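Local coordinates for Myo-inositol 2-dehydrogenase (Lactobacillus plantarum WCFS1, PDB 3CEA), which probably catalyses the NAD-dependent oxidation of myo-inositol at its C2 hydroxyl, at residues A[17-22]-A[296-301]; A[21-26]-A[97-102]; A[189-194]-A[326-331]. One frame throughout, in Å; residues are numbered along the deposited sequence.

Interaction 1: A[17-22]-A[296-301]. With NAD (nicotinamide-adenine-dinucleotide), chain E.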
loop_
_atom_site.group_PDB
_atom_site.type_symbol
_atom_site.label_atom_id
_atom_site.label_comp_id
_atom_site.label_asym_id
_atom_site.label_seq_id
_atom_site.Cartn_x
_atom_site.Cartn_y
_atom_site.Cartn_z
ATOM N N GLY A 17 -11.491 24.834 23.320
ATOM C CA GLY A 17 -11.898 23.432 23.312
ATOM C C GLY A 17 -11.052 22.561 22.404
ATOM O O GLY A 17 -9.836 22.732 22.324
ATOM N N ARG A 18 -11.709 21.631 21.713
ATOM C CA ARG A 18 -11.044 20.659 20.833
ATOM C C ARG A 18 -10.118 21.310 19.802
ATOM O O ARG A 18 -9.005 20.827 19.562
ATOM C CB ARG A 18 -12.084 19.779 20.129
ATOM C CG ARG A 18 -12.759 18.767 21.047
ATOM C CD ARG A 18 -14.162 18.389 20.578
ATOM N NE ARG A 18 -14.182 17.810 19.233
ATOM C CZ ARG A 18 -14.962 18.230 18.237
ATOM N NH1 ARG A 18 -15.812 19.232 18.421
ATOM N NH2 ARG A 18 -14.904 17.632 17.055
ATOM N N LEU A 19 -10.582 22.402 19.200
ATOM C CA LEU A 19 -9.789 23.120 18.210
ATOM C C LEU A 19 -9.128 24.364 18.802
ATOM O O LEU A 19 -7.998 24.704 18.440
ATOM C CB LEU A 19 -10.639 23.479 16.988
ATOM C CG LEU A 19 -9.940 24.160 15.806
ATOM C CD1 LEU A 19 -8.705 23.391 15.334
ATOM C CD2 LEU A 19 -10.913 24.342 14.675
ATOM N N GLY A 20 -9.836 25.023 19.718
ATOM C CA GLY A 20 -9.353 26.233 20.374
ATOM C C GLY A 20 -7.976 26.095 20.989
ATOM O O GLY A 20 -7.118 26.958 20.796
ATOM N N GLU A 21 -7.761 24.998 21.714
ATOM C CA GLU A 21 -6.485 24.751 22.391
ATOM C C GLU A 21 -5.317 24.581 21.419
ATOM O O GLU A 21 -4.192 24.972 21.730
ATOM C CB GLU A 21 -6.585 23.559 23.353
ATOM C CG GLU A 21 -6.694 22.184 22.700
ATOM C CD GLU A 21 -6.601 21.048 23.707
ATOM O OE1 GLU A 21 -7.195 21.162 24.805
ATOM O OE2 GLU A 21 -5.934 20.037 23.398
ATOM N N ARG A 22 -5.594 24.011 20.248
ATOM C CA ARG A 22 -4.583 23.823 19.211
ATOM C C ARG A 22 -4.225 25.156 18.543
ATOM O O ARG A 22 -3.044 25.470 18.363
ATOM C CB ARG A 22 -5.062 22.798 18.175
ATOM C CG ARG A 22 -3.977 22.308 17.229
ATOM C CD ARG A 22 -4.493 21.240 16.272
ATOM N NE ARG A 22 -4.829 19.993 16.957
ATOM C CZ ARG A 22 -3.950 19.049 17.289
ATOM N NH1 ARG A 22 -2.661 19.196 17.005
ATOM N NH2 ARG A 22 -4.362 17.950 17.907
ATOM N N THR A 296 -0.576 21.083 10.371
ATOM C CA THR A 296 0.175 22.028 9.531
ATOM C C THR A 296 -0.751 22.999 8.789
ATOM O O THR A 296 -0.489 24.204 8.752
ATOM C CB THR A 296 1.095 21.297 8.524
ATOM O OG1 THR A 296 1.860 20.295 9.203
ATOM C CG2 THR A 296 2.047 22.276 7.845
ATOM N N ALA A 297 -1.833 22.472 8.211
ATOM C CA ALA A 297 -2.827 23.291 7.512
ATOM C C ALA A 297 -3.450 24.345 8.427
ATOM O O ALA A 297 -3.661 25.482 8.007
ATOM C CB ALA A 297 -3.907 22.413 6.891
ATOM N N PHE A 298 -3.738 23.959 9.672
ATOM C CA PHE A 298 -4.237 24.884 10.693
ATOM C C PHE A 298 -3.231 25.988 10.991
ATOM O O PHE A 298 -3.607 27.146 11.166
ATOM C CB PHE A 298 -4.555 24.145 11.991
ATOM C CG PHE A 298 -5.865 23.406 11.976
ATOM C CD1 PHE A 298 -7.055 24.067 11.676
ATOM C CD2 PHE A 298 -5.912 22.053 12.302
ATOM C CE1 PHE A 298 -8.268 23.387 11.677
ATOM C CE2 PHE A 298 -7.124 21.361 12.309
ATOM C CZ PHE A 298 -8.304 22.028 11.995
ATOM N N THR A 299 -1.955 25.620 11.066
ATOM C CA THR A 299 -0.888 26.583 11.301
ATOM C C THR A 299 -0.756 27.515 10.098
ATOM O O THR A 299 -0.769 28.736 10.254
ATOM C CB THR A 299 0.450 25.872 11.608
ATOM O OG1 THR A 299 0.308 25.099 12.804
ATOM C CG2 THR A 299 1.582 26.874 11.804
ATOM N N ASP A 300 -0.662 26.932 8.904
ATOM C CA ASP A 300 -0.472 27.702 7.677
ATOM C C ASP A 300 -1.610 28.687 7.377
ATOM O O ASP A 300 -1.354 29.794 6.884
ATOM C CB ASP A 300 -0.211 26.771 6.483
ATOM C CG ASP A 300 1.170 26.105 6.540
ATOM O OD1 ASP A 300 2.018 26.516 7.364
ATOM O OD2 ASP A 300 1.412 25.165 5.749
ATOM N N GLU A 301 -2.849 28.299 7.684
ATOM C CA GLU A 301 -4.011 29.172 7.451
ATOM C C GLU A 301 -4.051 30.367 8.400
ATOM O O GLU A 301 -4.407 31.476 7.992
ATOM C CB GLU A 301 -5.334 28.397 7.519
ATOM C CG GLU A 301 -5.767 27.976 8.914
ATOM C CD GLU A 301 -7.236 27.620 9.004
ATOM O OE1 GLU A 301 -7.992 27.899 8.048
ATOM O OE2 GLU A 301 -7.635 27.063 10.046
HETATM P PA NAD E . -15.630 22.751 21.923
HETATM O O1A NAD E . -14.634 21.674 22.126
HETATM O O2A NAD E . -16.930 22.423 22.549
HETATM O O5B NAD E . -15.031 24.134 22.488
HETATM C C5B NAD E . -15.850 25.279 22.621
HETATM C C4B NAD E . -15.146 26.319 23.489
HETATM O O4B NAD E . -15.800 27.574 23.395
HETATM C C3B NAD E . -15.140 25.931 24.959
HETATM O O3B NAD E . -13.836 26.126 25.446
HETATM C C2B NAD E . -16.105 26.895 25.623
HETATM O O2B NAD E . -15.690 27.267 26.918
HETATM C C1B NAD E . -16.106 28.086 24.678
HETATM N N9A NAD E . -17.413 28.771 24.668
HETATM C C8A NAD E . -18.645 28.203 24.453
HETATM N N7A NAD E . -19.589 29.169 24.518
HETATM C C5A NAD E . -18.977 30.347 24.776
HETATM C C6A NAD E . -19.468 31.636 24.945
HETATM N N6A NAD E . -20.726 31.906 24.612
HETATM N N1A NAD E . -18.585 32.670 25.204
HETATM C C2A NAD E . -17.225 32.422 25.296
HETATM N N3A NAD E . -16.744 31.136 25.128
HETATM C C4A NAD E . -17.606 30.114 24.872
HETATM O O3 NAD E . -15.840 23.032 20.351
HETATM P PN NAD E . -14.648 22.835 19.283
HETATM O O1N NAD E . -13.384 23.355 19.859
HETATM O O2N NAD E . -14.735 21.448 18.784
HETATM O O5D NAD E . -15.069 23.773 18.048
HETATM C C5D NAD E . -15.473 25.114 18.193
HETATM C C4D NAD E . -15.778 25.661 16.801
HETATM O O4D NAD E . -14.781 25.244 15.884
HETATM C C3D NAD E . -17.119 25.168 16.278
HETATM O O3D NAD E . -17.858 26.268 15.802
HETATM C C2D NAD E . -16.766 24.223 15.145
HETATM O O2D NAD E . -17.659 24.338 14.064
HETATM C C1D NAD E . -15.357 24.635 14.743
HETATM N N1N NAD E . -14.555 23.480 14.292
HETATM C C2N NAD E . -13.903 23.557 13.087
HETATM C C3N NAD E . -13.137 22.482 12.625
HETATM C C7N NAD E . -12.280 22.615 11.398
HETATM O O7N NAD E . -11.888 21.441 10.726
HETATM N N7N NAD E . -11.909 23.825 10.969
HETATM C C4N NAD E . -13.041 21.327 13.399
HETATM C C5N NAD E . -13.707 21.256 14.621
HETATM C C6N NAD E . -14.463 22.343 15.058
#
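The backbone N of L19, whose side chain meets F298, donates a 3.0 Å hydrogen bond to O1N of NAD that is almost straight, at 178°. One residue earlier, R18 N does the same for O1A on the other phosphate, again at 3.0 Å, so consecutive amides grip the two halves of the diphosphate. The R18 side chain wraps the same group, its guanidinium lying obliquely to O2N. Beyond its amide, L19 holds CG anti to the backbone N (chi1 -176°), which carries the branch toward F298 and the nicotinamide, and the two methyls there divide between them. CD1 sits over one face of the F298 ring in a CH-pi contact, 3.8 Å from the centroid and 18° off the normal. CD2 meets the nicotinamide at C2N, 3.5 Å away. The F298 ring in turn presents its edge to the carboxamide, with CE1 3.7 Å from N7N. R22 brings its aliphatic CD near F298, while its guanidinium is salt-bridged to D295 and E292. G17 CA lies 3.3 Å from O5B, where a CB would collide with the cofactor. Together with G20 at the start of helix 20-29, these features fit the glycine-rich GxGxxG turn of an NAD-binding Rossmann fold.

Interaction 2: A[21-26]-A[97-102]; sequences ERHARH and NVFCEK. With NAD (nicotinamide-adenine-dinucleotide), chain E.
E101 faces H23 across this contact and reaches it with OE2 at the tip, while its nearer atoms line the cofactor. At the root, CB lies 3.8 Å from O4D of NAD, beside the ribose that bears the nicotinamide, and CG stays close to the same ring oxygen. The chain then bends at chi2 (-59°), which swings the carboxylate away from the sugar and gives its two oxygens separate tasks. OE1 accepts two N-H groups: the carboxamide N7N of NAD at 2.9 Å, and the backbone N of K102 at 3.1 Å, the latter approaching on the anti side and tilted out of the carboxylate plane. OE2 receives NE2 of H23 at 2.7 Å with an N-H...O angle of 170°. That bond uses the anti lone pair of OE2 and lies in the imidazole plane; ring and carboxylate are only 23° from coplanar, and together with the two bonds on OE1 it limits how the carboxylate can turn. F99, from strand 97-100, points its edge toward the face of H23 in an offset edge-to-face pair, with centroids 6.0 Å apart and planes steeply inclined. H23 also meets F298 ring to ring, so aromatic groups of the strand and of helix 295-311 flank the imidazole. K102, following E101 in a Glu-Lys-Pro sequence characteristic of this oxidoreductase family, accepts the ribose hydroxyl O2D on its carbonyl O at 2.7 Å, while its CE rests 3.5 Å from C2N. The chemistry reads as a relay of position: H23 is a second-shell residue that helps fix E101, and E101, by taking the N-H side of the carboxamide, probably sets the rotation of that amide about its bond to the nicotinamide ring.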
loop_
_atom_site.group_PDB
_atom_site.type_symbol
_atom_site.label_atom_id
_atom_site.label_comp_id
_atom_site.label_asym_id
_atom_site.label_seq_id
_atom_site.Cartn_x
_atom_site.Cartn_y
_atom_site.Cartn_z
ATOM N N GLU A 21 -7.761 24.998 21.714
ATOM C CA GLU A 21 -6.485 24.751 22.391
ATOM C C GLU A 21 -5.317 24.581 21.419
ATOM O O GLU A 21 -4.192 24.972 21.730
ATOM C CB GLU A 21 -6.585 23.559 23.353
ATOM C CG GLU A 21 -6.694 22.184 22.700
ATOM C CD GLU A 21 -6.601 21.048 23.707
ATOM O OE1 GLU A 21 -7.195 21.162 24.805
ATOM O OE2 GLU A 21 -5.934 20.037 23.398
ATOM N N ARG A 22 -5.594 24.011 20.248
ATOM C CA ARG A 22 -4.583 23.823 19.211
ATOM C C ARG A 22 -4.225 25.156 18.543
ATOM O O ARG A 22 -3.044 25.470 18.363
ATOM C CB ARG A 22 -5.062 22.798 18.175
ATOM C CG ARG A 22 -3.977 22.308 17.229
ATOM C CD ARG A 22 -4.493 21.240 16.272
ATOM N NE ARG A 22 -4.829 19.993 16.957
ATOM C CZ ARG A 22 -3.950 19.049 17.289
ATOM N NH1 ARG A 22 -2.661 19.196 17.005
ATOM N NH2 ARG A 22 -4.362 17.950 17.907
ATOM N N HIS A 23 -5.253 25.928 18.185
ATOM C CA HIS A 23 -5.077 27.282 17.659
ATOM C C HIS A 23 -4.274 28.170 18.605
ATOM O O HIS A 23 -3.393 28.907 18.166
ATOM C CB HIS A 23 -6.431 27.941 17.379
ATOM C CG HIS A 23 -7.004 27.616 16.035
ATOM N ND1 HIS A 23 -6.228 27.503 14.900
ATOM C CD2 HIS A 23 -8.283 27.415 15.638
ATOM C CE1 HIS A 23 -7.003 27.225 13.868
ATOM N NE2 HIS A 23 -8.254 27.170 14.287
ATOM N N ALA A 24 -4.586 28.094 19.898
ATOM C CA ALA A 24 -3.895 28.879 20.924
ATOM C C ALA A 24 -2.424 28.490 21.050
ATOM O O ALA A 24 -1.564 29.355 21.203
ATOM C CB ALA A 24 -4.601 28.741 22.264
ATOM N N ARG A 25 -2.147 27.190 20.981
ATOM C CA ARG A 25 -0.776 26.678 21.010
ATOM C C ARG A 25 0.050 27.199 19.833
ATOM O O ARG A 25 1.174 27.665 20.026
ATOM C CB ARG A 25 -0.763 25.146 21.026
ATOM C CG ARG A 25 -1.069 24.522 22.378
ATOM C CD ARG A 25 -0.895 23.014 22.322
ATOM N NE ARG A 25 -1.123 22.374 23.617
ATOM C CZ ARG A 25 -2.210 21.673 23.936
ATOM N NH1 ARG A 25 -3.192 21.504 23.058
ATOM N NH2 ARG A 25 -2.311 21.134 25.144
ATOM N N HIS A 26 -0.514 27.122 18.625
ATOM C CA HIS A 26 0.155 27.603 17.415
ATOM C C HIS A 26 0.395 29.107 17.480
ATOM O O HIS A 26 1.436 29.604 17.041
ATOM C CB HIS A 26 -0.665 27.278 16.161
ATOM C CG HIS A 26 -0.791 25.814 15.873
ATOM N ND1 HIS A 26 -1.852 25.287 15.169
ATOM C CD2 HIS A 26 0.004 24.766 16.194
ATOM C CE1 HIS A 26 -1.702 23.979 15.063
ATOM N NE2 HIS A 26 -0.586 23.636 15.680
ATOM N N ASN A 97 -10.030 42.854 13.264
ATOM C CA ASN A 97 -9.943 41.882 12.184
ATOM C C ASN A 97 -10.348 40.529 12.745
ATOM O O ASN A 97 -9.963 40.176 13.860
ATOM C CB ASN A 97 -8.526 41.835 11.610
ATOM C CG ASN A 97 -8.090 43.165 11.022
ATOM O OD1 ASN A 97 -8.422 43.495 9.881
ATOM N ND2 ASN A 97 -7.340 43.940 11.801
ATOM N N VAL A 98 -11.136 39.777 11.982
ATOM C CA VAL A 98 -11.762 38.564 12.501
ATOM C C VAL A 98 -11.373 37.307 11.728
ATOM O O VAL A 98 -11.525 37.238 10.505
ATOM C CB VAL A 98 -13.314 38.689 12.539
ATOM C CG1 VAL A 98 -13.952 37.403 13.047
ATOM C CG2 VAL A 98 -13.746 39.866 13.399
ATOM N N PHE A 99 -10.860 36.324 12.463
ATOM C CA PHE A 99 -10.750 34.960 11.972
ATOM C C PHE A 99 -11.812 34.130 12.682
ATOM O O PHE A 99 -11.714 33.874 13.883
ATOM C CB PHE A 99 -9.354 34.393 12.236
ATOM C CG PHE A 99 -9.145 33.004 11.687
ATOM C CD1 PHE A 99 -9.530 31.881 12.420
ATOM C CD2 PHE A 99 -8.551 32.820 10.441
ATOM C CE1 PHE A 99 -9.339 30.597 11.920
ATOM C CE2 PHE A 99 -8.350 31.538 9.932
ATOM C CZ PHE A 99 -8.746 30.424 10.674
ATOM N N CYS A 100 -12.834 33.726 11.935
ATOM C CA CYS A 100 -13.912 32.915 12.487
ATOM C C CYS A 100 -13.839 31.498 11.938
ATOM O O CYS A 100 -13.669 31.298 10.732
ATOM C CB CYS A 100 -15.272 33.541 12.161
ATOM S SG CYS A 100 -16.673 32.826 13.050
ATOM N N GLU A 101 -13.964 30.518 12.827
ATOM C CA GLU A 101 -14.002 29.118 12.420
ATOM C C GLU A 101 -15.260 28.779 11.635
ATOM O O GLU A 101 -16.269 29.484 11.719
ATOM C CB GLU A 101 -13.865 28.181 13.628
ATOM C CG GLU A 101 -12.430 27.752 13.934
ATOM C CD GLU A 101 -11.749 27.019 12.777
ATOM O OE1 GLU A 101 -12.446 26.515 11.868
ATOM O OE2 GLU A 101 -10.502 26.938 12.786
ATOM N N LYS A 102 -15.178 27.700 10.860
ATOM C CA LYS A 102 -16.305 27.205 10.081
ATOM C C LYS A 102 -17.288 26.473 11.004
ATOM O O LYS A 102 -16.879 25.948 12.040
ATOM C CB LYS A 102 -15.803 26.283 8.956
ATOM C CG LYS A 102 -15.233 24.941 9.419
ATOM C CD LYS A 102 -16.305 23.861 9.394
ATOM C CE LYS A 102 -16.138 22.867 10.531
ATOM N NZ LYS A 102 -17.100 21.735 10.427
HETATM P PA NAD E . -15.630 22.751 21.923
HETATM O O1A NAD E . -14.634 21.674 22.126
HETATM O O2A NAD E . -16.930 22.423 22.549
HETATM O O5B NAD E . -15.031 24.134 22.488
HETATM C C5B NAD E . -15.850 25.279 22.621
HETATM C C4B NAD E . -15.146 26.319 23.489
HETATM O O4B NAD E . -15.800 27.574 23.395
HETATM C C3B NAD E . -15.140 25.931 24.959
HETATM O O3B NAD E . -13.836 26.126 25.446
HETATM C C2B NAD E . -16.105 26.895 25.623
HETATM O O2B NAD E . -15.690 27.267 26.918
HETATM C C1B NAD E . -16.106 28.086 24.678
HETATM N N9A NAD E . -17.413 28.771 24.668
HETATM C C8A NAD E . -18.645 28.203 24.453
HETATM N N7A NAD E . -19.589 29.169 24.518
HETATM C C5A NAD E . -18.977 30.347 24.776
HETATM C C6A NAD E . -19.468 31.636 24.945
HETATM N N6A NAD E . -20.726 31.906 24.612
HETATM N N1A NAD E . -18.585 32.670 25.204
HETATM C C2A NAD E . -17.225 32.422 25.296
HETATM N N3A NAD E . -16.744 31.136 25.128
HETATM C C4A NAD E . -17.606 30.114 24.872
HETATM O O3 NAD E . -15.840 23.032 20.351
HETATM P PN NAD E . -14.648 22.835 19.283
HETATM O O1N NAD E . -13.384 23.355 19.859
HETATM O O2N NAD E . -14.735 21.448 18.784
HETATM O O5D NAD E . -15.069 23.773 18.048
HETATM C C5D NAD E . -15.473 25.114 18.193
HETATM C C4D NAD E . -15.778 25.661 16.801
HETATM O O4D NAD E . -14.781 25.244 15.884
HETATM C C3D NAD E . -17.119 25.168 16.278
HETATM O O3D NAD E . -17.858 26.268 15.802
HETATM C C2D NAD E . -16.766 24.223 15.145
HETATM O O2D NAD E . -17.659 24.338 14.064
HETATM C C1D NAD E . -15.357 24.635 14.743
HETATM N N1N NAD E . -14.555 23.480 14.292
HETATM C C2N NAD E . -13.903 23.557 13.087
HETATM C C3N NAD E . -13.137 22.482 12.625
HETATM C C7N NAD E . -12.280 22.615 11.398
HETATM O O7N NAD E . -11.888 21.441 10.726
HETATM N N7N NAD E . -11.909 23.825 10.969
HETATM C C4N NAD E . -13.041 21.327 13.399
HETATM C C5N NAD E . -13.707 21.256 14.621
HETATM C C6N NAD E . -14.463 22.343 15.058
#

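Interaction 3: A[189-194]-A[326-331]. With NAD (nicotinamide-adenine-dinucleotide), chain E.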
loop_
_atom_site.group_PDB
_atom_site.type_symbol
_atom_site.label_atom_id
_atom_site.label_comp_id
_atom_site.label_asym_id
_atom_site.label_seq_id
_atom_site.Cartn_x
_atom_site.Cartn_y
_atom_site.Cartn_z
ATOM N N HIS A 189 -16.760 20.677 4.602
ATOM C CA HIS A 189 -15.387 20.768 4.120
ATOM C C HIS A 189 -15.258 20.238 2.700
ATOM O O HIS A 189 -14.644 20.881 1.848
ATOM C CB HIS A 189 -14.451 19.990 5.038
ATOM C CG HIS A 189 -14.288 20.598 6.395
ATOM N ND1 HIS A 189 -13.405 21.626 6.647
ATOM C CD2 HIS A 189 -14.885 20.314 7.576
ATOM C CE1 HIS A 189 -13.468 21.952 7.925
ATOM N NE2 HIS A 189 -14.357 21.170 8.511
ATOM N N ASP A 190 -15.843 19.065 2.462
ATOM C CA ASP A 190 -15.829 18.423 1.147
ATOM C C ASP A 190 -16.632 19.219 0.122
ATOM O O ASP A 190 -16.253 19.291 -1.050
ATOM C CB ASP A 190 -16.363 16.992 1.236
ATOM C CG ASP A 190 -15.577 16.129 2.213
ATOM O OD1 ASP A 190 -14.325 16.118 2.130
ATOM O OD2 ASP A 190 -16.217 15.449 3.055
ATOM N N ILE A 191 -17.738 19.812 0.572
ATOM C CA ILE A 191 -18.556 20.687 -0.272
ATOM C C ILE A 191 -17.705 21.822 -0.837
ATOM O O ILE A 191 -17.696 22.051 -2.051
ATOM C CB ILE A 191 -19.789 21.241 0.489
ATOM C CG1 ILE A 191 -20.794 20.116 0.749
ATOM C CG2 ILE A 191 -20.450 22.381 -0.298
ATOM C CD1 ILE A 191 -21.897 20.458 1.726
ATOM N N ASP A 192 -16.978 22.506 0.047
ATOM C CA ASP A 192 -16.056 23.570 -0.347
ATOM C C ASP A 192 -14.995 23.059 -1.322
ATOM O O ASP A 192 -14.677 23.726 -2.311
ATOM C CB ASP A 192 -15.387 24.186 0.885
ATOM C CG ASP A 192 -14.365 25.255 0.524
ATOM O OD1 ASP A 192 -14.780 26.348 0.078
ATOM O OD2 ASP A 192 -13.149 25.002 0.689
ATOM N N LEU A 193 -14.457 21.873 -1.038
ATOM C CA LEU A 193 -13.429 21.253 -1.876
ATOM C C LEU A 193 -13.956 20.947 -3.271
ATOM O O LEU A 193 -13.266 21.171 -4.264
ATOM C CB LEU A 193 -12.892 19.974 -1.224
ATOM C CG LEU A 193 -12.058 20.101 0.056
ATOM C CD1 LEU A 193 -11.917 18.744 0.727
ATOM C CD2 LEU A 193 -10.687 20.727 -0.210
ATOM N N ILE A 194 -15.187 20.449 -3.337
ATOM C CA ILE A 194 -15.830 20.132 -4.607
ATOM C C ILE A 194 -16.060 21.406 -5.426
ATOM O O ILE A 194 -15.773 21.433 -6.625
ATOM C CB ILE A 194 -17.129 19.307 -4.385
ATOM C CG1 ILE A 194 -16.757 17.878 -3.976
ATOM C CG2 ILE A 194 -17.998 19.274 -5.636
ATOM C CD1 ILE A 194 -17.816 17.156 -3.183
ATOM N N LEU A 326 -22.562 26.294 3.375
ATOM C CA LEU A 326 -23.537 26.107 4.444
ATOM C C LEU A 326 -24.930 25.809 3.884
ATOM O O LEU A 326 -25.672 25.004 4.453
ATOM C CB LEU A 326 -23.567 27.346 5.344
ATOM C CG LEU A 326 -24.433 27.351 6.606
ATOM C CD1 LEU A 326 -23.932 26.329 7.615
ATOM C CD2 LEU A 326 -24.463 28.748 7.214
ATOM N N LYS A 327 -25.272 26.458 2.771
ATOM C CA LYS A 327 -26.564 26.260 2.112
ATOM C C LYS A 327 -26.697 24.858 1.522
ATOM O O LYS A 327 -27.737 24.211 1.680
ATOM C CB LYS A 327 -26.797 27.314 1.026
ATOM C CG LYS A 327 -27.162 28.689 1.556
ATOM C CD LYS A 327 -27.620 29.614 0.440
ATOM C CE LYS A 327 -28.114 30.935 0.998
ATOM N NZ LYS A 327 -28.776 31.769 -0.040
ATOM N N ILE A 328 -25.641 24.403 0.848
ATOM C CA ILE A 328 -25.590 23.062 0.258
ATOM C C ILE A 328 -25.649 21.983 1.348
ATOM O O ILE A 328 -26.334 20.970 1.190
ATOM C CB ILE A 328 -24.331 22.875 -0.632
ATOM C CG1 ILE A 328 -24.321 23.906 -1.768
ATOM C CG2 ILE A 328 -24.277 21.460 -1.211
ATOM C CD1 ILE A 328 -22.929 24.292 -2.257
ATOM N N ALA A 329 -24.942 22.220 2.451
ATOM C CA ALA A 329 -24.955 21.320 3.599
ATOM C C ALA A 329 -26.358 21.180 4.186
ATOM O O ALA A 329 -26.840 20.066 4.399
ATOM C CB ALA A 329 -23.977 21.803 4.657
ATOM N N LYS A 330 -27.011 22.315 4.431
ATOM C CA LYS A 330 -28.360 22.330 4.995
ATOM C C LYS A 330 -29.394 21.734 4.033
ATOM O O LYS A 330 -30.438 21.239 4.467
ATOM C CB LYS A 330 -28.762 23.746 5.423
ATOM C CG LYS A 330 -28.072 24.230 6.696
ATOM C CD LYS A 330 -28.730 25.486 7.248
ATOM N N ALA A 331 -29.088 21.777 2.736
ATOM C CA ALA A 331 -29.934 21.163 1.715
ATOM C C ALA A 331 -29.853 19.637 1.766
ATOM O O ALA A 331 -30.838 18.953 1.499
ATOM C CB ALA A 331 -29.559 21.675 0.331
HETATM P PA NAD E . -15.630 22.751 21.923
HETATM O O1A NAD E . -14.634 21.674 22.126
HETATM O O2A NAD E . -16.930 22.423 22.549
HETATM O O5B NAD E . -15.031 24.134 22.488
HETATM C C5B NAD E . -15.850 25.279 22.621
HETATM C C4B NAD E . -15.146 26.319 23.489
HETATM O O4B NAD E . -15.800 27.574 23.395
HETATM C C3B NAD E . -15.140 25.931 24.959
HETATM O O3B NAD E . -13.836 26.126 25.446
HETATM C C2B NAD E . -16.105 26.895 25.623
HETATM O O2B NAD E . -15.690 27.267 26.918
HETATM C C1B NAD E . -16.106 28.086 24.678
HETATM N N9A NAD E . -17.413 28.771 24.668
HETATM C C8A NAD E . -18.645 28.203 24.453
HETATM N N7A NAD E . -19.589 29.169 24.518
HETATM C C5A NAD E . -18.977 30.347 24.776
HETATM C C6A NAD E . -19.468 31.636 24.945
HETATM N N6A NAD E . -20.726 31.906 24.612
HETATM N N1A NAD E . -18.585 32.670 25.204
HETATM C C2A NAD E . -17.225 32.422 25.296
HETATM N N3A NAD E . -16.744 31.136 25.128
HETATM C C4A NAD E . -17.606 30.114 24.872
HETATM O O3 NAD E . -15.840 23.032 20.351
HETATM P PN NAD E . -14.648 22.835 19.283
HETATM O O1N NAD E . -13.384 23.355 19.859
HETATM O O2N NAD E . -14.735 21.448 18.784
HETATM O O5D NAD E . -15.069 23.773 18.048
HETATM C C5D NAD E . -15.473 25.114 18.193
HETATM C C4D NAD E . -15.778 25.661 16.801
HETATM O O4D NAD E . -14.781 25.244 15.884
HETATM C C3D NAD E . -17.119 25.168 16.278
HETATM O O3D NAD E . -17.858 26.268 15.802
HETATM C C2D NAD E . -16.766 24.223 15.145
HETATM O O2D NAD E . -17.659 24.338 14.064
HETATM C C1D NAD E . -15.357 24.635 14.743
HETATM N N1N NAD E . -14.555 23.480 14.292
HETATM C C2N NAD E . -13.903 23.557 13.087
HETATM C C3N NAD E . -13.137 22.482 12.625
HETATM C C7N NAD E . -12.280 22.615 11.398
HETATM O O7N NAD E . -11.888 21.441 10.726
HETATM N N7N NAD E . -11.909 23.825 10.969
HETATM C C4N NAD E . -13.041 21.327 13.399
HETATM C C5N NAD E . -13.707 21.256 14.621
HETATM C C6N NAD E . -14.463 22.343 15.058
#
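I191 packs against I328 and A329, joining helix 182-198 to helix 319-338 in an apolar helix-helix contact beside the mixed sheet of the GFO/IDH/MocA-type fold. The close part belongs to one residue, I191, which alone on its side touches the other segment. Its CG2, anti to the backbone N, meets CD1 of I328 at 3.7 Å, and the two isoleucines run alongside one another, pointing opposite ways. Strand 237-243 backs the same residue through L240. K327 and K330 stand off from 189-194; both are partly exposed, though F108 of helix 108-119 lies against them, and K330 is not modelled beyond CD. H189 belongs to neither zone, for it turns to the cofactor pocket, where CE1 and NE2 each lie 3.3 Å from the carboxamide O7N of NAD. An alanine in its place removes the imidazole, which would probably leave O7N without its neighbour and a gap between helix 182-198 and the nicotinamide end. On the packed side, the longer branch of I191 runs extended (chi2 168°) over the neighbouring turn, bringing CD1 to 3.6 Å from the backbone N of A329 and 3.8 Å from its CB.

In the fold
From the N terminus, interactions 1 and 2 start on the same stretch, sharing E21 and R22 of helix 20-29. Interaction 2 closes first, at 97-102, well within the span of interaction 1, bringing that helix to a strand of the parallel Rossmann sheet. Interaction 1 closes only at 296-301, after all but the last strand of the mixed sheet. Interaction 3 opens at 189-194 and ends at 326-331, tying helix 182-198 to helix 319-338; it crosses interaction 1 and stands in series with interaction 2. The centres of interactions 1 and 2 are about 6 Å apart, that of interaction 3 about 21 Å from either. All three nevertheless touch NAD, and K102 CE approaches H189 NE2 to 3.2 Å.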